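PDB 3H75: periplasmic sugar-binding domain protein from Pseudomonas fluorescens Pf-5, which probably binds a sugar or related carbohydrate in the periplasm. Local coordinates for residues G143-K155 and L199-A212. Numbering follows the deposited sequence.
With SO4 (sulfate ion), chain C.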
loop_
_atom_site.group_PDB
_atom_site.type_symbol
_atom_site.label_atom_id
_atom_site.label_comp_id
_atom_site.label_asym_id
_atom_site.label_seq_id
_atom_site.Cartn_x
_atom_site.Cartn_y
_atom_site.Cartn_z
ATOM N N GLY A 143 10.280 34.710 -5.127
ATOM C CA GLY A 143 11.486 34.592 -5.929
ATOM C C GLY A 143 12.293 33.331 -5.686
ATOM O O GLY A 143 13.132 32.954 -6.509
ATOM N N HIS A 144 12.046 32.670 -4.560
ATOM C CA HIS A 144 12.765 31.448 -4.226
ATOM C C HIS A 144 11.921 30.236 -4.569
ATOM O O HIS A 144 10.722 30.204 -4.293
ATOM C CB HIS A 144 13.088 31.403 -2.733
ATOM C CG HIS A 144 13.727 32.652 -2.216
ATOM N ND1 HIS A 144 13.229 33.908 -2.489
ATOM C CD2 HIS A 144 14.795 32.838 -1.405
ATOM C CE1 HIS A 144 13.961 34.813 -1.867
ATOM N NE2 HIS A 144 14.918 34.191 -1.202
ATOM N N GLY A 145 12.548 29.241 -5.177
ATOM C CA GLY A 145 11.819 28.038 -5.506
ATOM C C GLY A 145 11.958 27.084 -4.339
ATOM O O GLY A 145 12.740 27.328 -3.422
ATOM N N ILE A 146 11.181 26.012 -4.356
ATOM C CA ILE A 146 11.242 24.995 -3.315
ATOM C C ILE A 146 11.673 23.744 -4.065
ATOM O O ILE A 146 10.865 23.113 -4.744
ATOM C CB ILE A 146 9.860 24.754 -2.668
ATOM C CG1 ILE A 146 9.411 26.008 -1.912
ATOM C CG2 ILE A 146 9.928 23.560 -1.716
ATOM C CD1 ILE A 146 7.998 25.908 -1.336
ATOM N N GLU A 147 12.948 23.384 -3.950
ATOM C CA GLU A 147 13.450 22.224 -4.667
ATOM C C GLU A 147 13.067 20.910 -4.016
ATOM O O GLU A 147 13.158 20.740 -2.799
ATOM C CB GLU A 147 14.959 22.358 -4.876
ATOM C CG GLU A 147 15.258 23.608 -5.707
ATOM C CD GLU A 147 16.607 23.595 -6.393
ATOM O OE1 GLU A 147 17.324 22.578 -6.307
ATOM O OE2 GLU A 147 16.943 24.617 -7.033
ATOM N N LEU A 148 12.631 19.987 -4.868
ATOM C CA LEU A 148 12.137 18.679 -4.465
ATOM C C LEU A 148 12.785 17.505 -5.185
ATOM O O LEU A 148 13.103 17.589 -6.370
ATOM C CB LEU A 148 10.633 18.634 -4.748
ATOM C CG LEU A 148 9.915 17.282 -4.762
ATOM C CD1 LEU A 148 9.613 16.837 -3.343
ATOM C CD2 LEU A 148 8.618 17.424 -5.559
ATOM N N LEU A 149 12.971 16.409 -4.453
ATOM C CA LEU A 149 13.495 15.174 -5.021
ATOM C C LEU A 149 12.381 14.165 -4.785
ATOM O O LEU A 149 11.713 14.211 -3.748
ATOM C CB LEU A 149 14.763 14.699 -4.297
ATOM C CG LEU A 149 16.028 15.531 -4.518
ATOM C CD1 LEU A 149 17.171 14.964 -3.674
ATOM C CD2 LEU A 149 16.412 15.515 -5.997
ATOM N N ALA A 150 12.162 13.272 -5.740
ATOM C CA ALA A 150 11.125 12.258 -5.582
ATOM C C ALA A 150 11.673 10.862 -5.839
ATOM O O ALA A 150 12.403 10.633 -6.801
ATOM C CB ALA A 150 9.957 12.539 -6.517
ATOM N N PHE A 151 11.321 9.937 -4.956
ATOM C CA PHE A 151 11.748 8.549 -5.075
ATOM C C PHE A 151 10.494 7.713 -5.247
ATOM O O PHE A 151 9.676 7.614 -4.331
ATOM C CB PHE A 151 12.490 8.118 -3.808
ATOM C CG PHE A 151 13.829 8.767 -3.650
ATOM C CD1 PHE A 151 14.977 8.147 -4.130
ATOM C CD2 PHE A 151 13.942 10.024 -3.065
ATOM C CE1 PHE A 151 16.215 8.766 -4.037
ATOM C CE2 PHE A 151 15.181 10.656 -2.968
ATOM C CZ PHE A 151 16.320 10.023 -3.456
ATOM N N SER A 152 10.329 7.119 -6.423
ATOM C CA SER A 152 9.151 6.302 -6.672
ATOM C C SER A 152 9.526 4.830 -6.549
ATOM O O SER A 152 10.691 4.508 -6.353
ATOM C CB SER A 152 8.584 6.598 -8.061
ATOM O OG SER A 152 7.307 6.006 -8.212
ATOM N N GLY A 153 8.540 3.944 -6.654
ATOM C CA GLY A 153 8.806 2.520 -6.525
ATOM C C GLY A 153 9.162 1.856 -7.837
ATOM O O GLY A 153 9.973 2.375 -8.602
ATOM N N LEU A 154 8.578 0.687 -8.085
ATOM C CA LEU A 154 8.812 -0.024 -9.333
ATOM C C LEU A 154 7.970 0.716 -10.369
ATOM O O LEU A 154 6.748 0.766 -10.258
ATOM C CB LEU A 154 8.362 -1.484 -9.209
ATOM C CG LEU A 154 9.246 -2.408 -8.362
ATOM C CD1 LEU A 154 8.491 -3.694 -8.049
ATOM C CD2 LEU A 154 10.541 -2.717 -9.103
ATOM N N LYS A 155 8.629 1.301 -11.364
ATOM C CA LYS A 155 7.940 2.078 -12.389
ATOM C C LYS A 155 6.720 1.419 -13.028
ATOM O O LYS A 155 5.702 2.078 -13.247
ATOM C CB LYS A 155 8.923 2.484 -13.491
ATOM C CG LYS A 155 8.332 3.468 -14.499
ATOM C CD LYS A 155 9.352 3.886 -15.548
ATOM C CE LYS A 155 8.751 4.895 -16.520
ATOM N NZ LYS A 155 9.718 5.300 -17.576
ATOM N N LEU A 199 22.092 12.472 -5.468
ATOM C CA LEU A 199 21.116 13.542 -5.663
ATOM C C LEU A 199 21.174 14.689 -4.653
ATOM O O LEU A 199 21.073 15.858 -5.034
ATOM C CB LEU A 199 19.702 12.947 -5.690
ATOM C CG LEU A 199 19.406 12.016 -6.871
ATOM C CD1 LEU A 199 18.081 11.303 -6.657
ATOM C CD2 LEU A 199 19.390 12.816 -8.170
ATOM N N LEU A 200 21.330 14.373 -3.371
ATOM C CA LEU A 200 21.379 15.416 -2.354
ATOM C C LEU A 200 22.644 16.254 -2.443
ATOM O O LEU A 200 22.679 17.385 -1.962
ATOM C CB LEU A 200 21.243 14.810 -0.955
ATOM C CG LEU A 200 19.826 14.348 -0.605
ATOM C CD1 LEU A 200 19.841 13.614 0.726
ATOM C CD2 LEU A 200 18.893 15.558 -0.549
ATOM N N LYS A 201 23.679 15.695 -3.060
ATOM C CA LYS A 201 24.934 16.414 -3.223
ATOM C C LYS A 201 24.806 17.314 -4.451
ATOM O O LYS A 201 25.259 18.461 -4.451
ATOM C CB LYS A 201 26.088 15.426 -3.412
ATOM C CG LYS A 201 27.469 16.058 -3.324
ATOM C CD LYS A 201 28.563 15.015 -3.481
ATOM C CE LYS A 201 29.932 15.596 -3.154
ATOM N NZ LYS A 201 30.248 16.792 -3.985
ATOM N N ARG A 202 24.176 16.779 -5.491
ATOM C CA ARG A 202 23.961 17.501 -6.741
ATOM C C ARG A 202 22.954 18.641 -6.593
ATOM O O ARG A 202 23.096 19.688 -7.225
ATOM C CB ARG A 202 23.468 16.535 -7.820
ATOM C CG ARG A 202 22.988 17.207 -9.100
ATOM C CD ARG A 202 24.133 17.850 -9.866
ATOM N NE ARG A 202 23.669 18.521 -11.079
ATOM C CZ ARG A 202 23.055 19.700 -11.098
ATOM N NH1 ARG A 202 22.831 20.353 -9.967
ATOM N NH2 ARG A 202 22.663 20.227 -12.251
ATOM N N TYR A 203 21.939 18.426 -5.760
ATOM C CA TYR A 203 20.893 19.424 -5.541
ATOM C C TYR A 203 20.817 19.800 -4.065
ATOM O O TYR A 203 19.878 19.428 -3.361
ATOM C CB TYR A 203 19.544 18.863 -5.999
ATOM C CG TYR A 203 19.528 18.412 -7.442
ATOM C CD1 TYR A 203 19.594 19.340 -8.481
ATOM C CD2 TYR A 203 19.451 17.058 -7.770
ATOM C CE1 TYR A 203 19.582 18.934 -9.808
ATOM C CE2 TYR A 203 19.437 16.640 -9.099
ATOM C CZ TYR A 203 19.503 17.585 -10.112
ATOM O OH TYR A 203 19.495 17.184 -11.428
ATOM N N PRO A 204 21.812 20.551 -3.574
ATOM C CA PRO A 204 21.841 20.965 -2.170
ATOM C C PRO A 204 20.701 21.884 -1.727
ATOM O O PRO A 204 20.448 22.023 -0.530
ATOM C CB PRO A 204 23.213 21.630 -2.039
ATOM C CG PRO A 204 23.430 22.201 -3.401
ATOM C CD PRO A 204 22.979 21.080 -4.303
ATOM N N LYS A 205 20.020 22.517 -2.678
ATOM C CA LYS A 205 18.919 23.409 -2.326
ATOM C C LYS A 205 17.655 22.614 -2.009
ATOM O O LYS A 205 16.661 23.172 -1.543
ATOM C CB LYS A 205 18.638 24.396 -3.464
ATOM C CG LYS A 205 19.876 25.164 -3.903
ATOM C CD LYS A 205 19.552 26.251 -4.915
ATOM C CE LYS A 205 18.828 27.408 -4.257
ATOM N NZ LYS A 205 18.700 28.571 -5.177
ATOM N N THR A 206 17.703 21.309 -2.252
ATOM C CA THR A 206 16.549 20.458 -1.975
ATOM C C THR A 206 16.069 20.653 -0.540
ATOM O O THR A 206 16.866 20.606 0.404
ATOM C CB THR A 206 16.884 18.959 -2.181
ATOM O OG1 THR A 206 17.236 18.728 -3.550
ATOM C CG2 THR A 206 15.672 18.082 -1.816
ATOM N N GLN A 207 14.769 20.887 -0.375
ATOM C CA GLN A 207 14.194 21.063 0.954
ATOM C C GLN A 207 13.133 20.005 1.210
ATOM O O GLN A 207 12.746 19.781 2.353
ATOM C CB GLN A 207 13.544 22.436 1.103
ATOM C CG GLN A 207 14.495 23.601 0.961
ATOM C CD GLN A 207 13.805 24.917 1.224
ATOM O OE1 GLN A 207 13.603 25.310 2.376
ATOM N NE2 GLN A 207 13.419 25.600 0.156
ATOM N N LEU A 208 12.651 19.372 0.142
ATOM C CA LEU A 208 11.615 18.351 0.277
ATOM C C LEU A 208 11.973 17.059 -0.438
ATOM O O LEU A 208 12.513 17.085 -1.542
ATOM C CB LEU A 208 10.288 18.853 -0.297
ATOM C CG LEU A 208 9.668 20.126 0.273
ATOM C CD1 LEU A 208 8.414 20.459 -0.544
ATOM C CD2 LEU A 208 9.341 19.942 1.752
ATOM N N VAL A 209 11.677 15.928 0.198
ATOM C CA VAL A 209 11.919 14.623 -0.406
ATOM C C VAL A 209 10.647 13.789 -0.275
ATOM O O VAL A 209 10.250 13.394 0.825
ATOM C CB VAL A 209 13.088 13.872 0.275
ATOM C CG1 VAL A 209 13.294 12.512 -0.389
ATOM C CG2 VAL A 209 14.363 14.703 0.175
ATOM N N TRP A 210 10.000 13.559 -1.409
ATOM C CA TRP A 210 8.771 12.769 -1.495
ATOM C C TRP A 210 9.201 11.342 -1.833
ATOM O O TRP A 210 9.973 11.139 -2.768
ATOM C CB TRP A 210 7.914 13.331 -2.638
ATOM C CG TRP A 210 6.594 12.658 -2.930
ATOM C CD1 TRP A 210 5.356 13.092 -2.549
ATOM C CD2 TRP A 210 6.374 11.520 -3.780
ATOM N NE1 TRP A 210 4.379 12.306 -3.118
ATOM C CE2 TRP A 210 4.977 11.334 -3.878
ATOM C CE3 TRP A 210 7.223 10.644 -4.472
ATOM C CZ2 TRP A 210 4.406 10.308 -4.644
ATOM C CZ3 TRP A 210 6.654 9.618 -5.238
ATOM C CH2 TRP A 210 5.259 9.464 -5.315
ATOM N N SER A 211 8.726 10.365 -1.061
ATOM C CA SER A 211 9.048 8.957 -1.321
ATOM C C SER A 211 7.775 8.129 -1.387
ATOM O O SER A 211 6.881 8.282 -0.549
ATOM C CB SER A 211 9.955 8.386 -0.230
ATOM O OG SER A 211 11.253 8.945 -0.306
ATOM N N ALA A 212 7.692 7.249 -2.384
ATOM C CA ALA A 212 6.509 6.411 -2.555
ATOM C C ALA A 212 6.368 5.336 -1.482
ATOM O O ALA A 212 5.346 4.668 -1.407
ATOM C CB ALA A 212 6.497 5.788 -3.946
HETATM S S SO4 C . 21.173 23.711 -10.997
HETATM O O1 SO4 C . 20.060 24.552 -10.510
HETATM O O2 SO4 C . 21.547 22.759 -9.930
HETATM O O3 SO4 C . 20.753 22.975 -12.206
HETATM O O4 SO4 C . 22.326 24.574 -11.326
HETATM O O HOH W 1 14.654 24.830 -2.267
HETATM O O HOH W 2 13.751 28.193 -0.596
HETATM O O HOH W 3 20.007 22.366 -5.598
HETATM O O HOH W 4 15.847 27.277 -6.367
#
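Neighbouring parallel strands 146-152 and 206-211 form part of the central sheet in one domain of the periplasmic binding protein fold, held by backbone hydrogen bonds running from Leu149 N on Leu208 O (3.0 Å) to Ala212 N on Phe151 O (2.8 Å). Glu147 O is gripped by two consecutive N-H groups, Gln207 N at 2.9 Å, tilted from the carbonyl plane, and Leu208 N at a longer 3.3 Å. On one face, Leu148 CD1 rests against Leu208 CB and Trp210 CB, and Ala150 CB sits 3.9 Å from Trp210 CE3; helices 122-137 and 158-173 pack here. The other face takes helix 189-202, which leads into strand 206-211 in the alternating beta-alpha topology of these proteins. With CG anti to the carbonyl carbon (chi1 -71°), Leu149 carries its fork to the helix end, CD1 meeting Leu200 CD2 (3.6 Å) and CD2 Tyr203 CD2. Val209 CG1 meets the Phe151 ring edge at CE2, 3.7 Å away. In the type I turn Tyr203-Thr206, Tyr203 O accepts from Thr206 N and OG1 (2.7 Å), while OG1 and CG2 abut Leu149 CG; an alanine here, lacking both, would probably leave Tyr203 O with the backbone N-H alone and a gap beside Leu149. Glu147 OE1 forms a salt bridge with Arg180 and shares a water with Lys205 N.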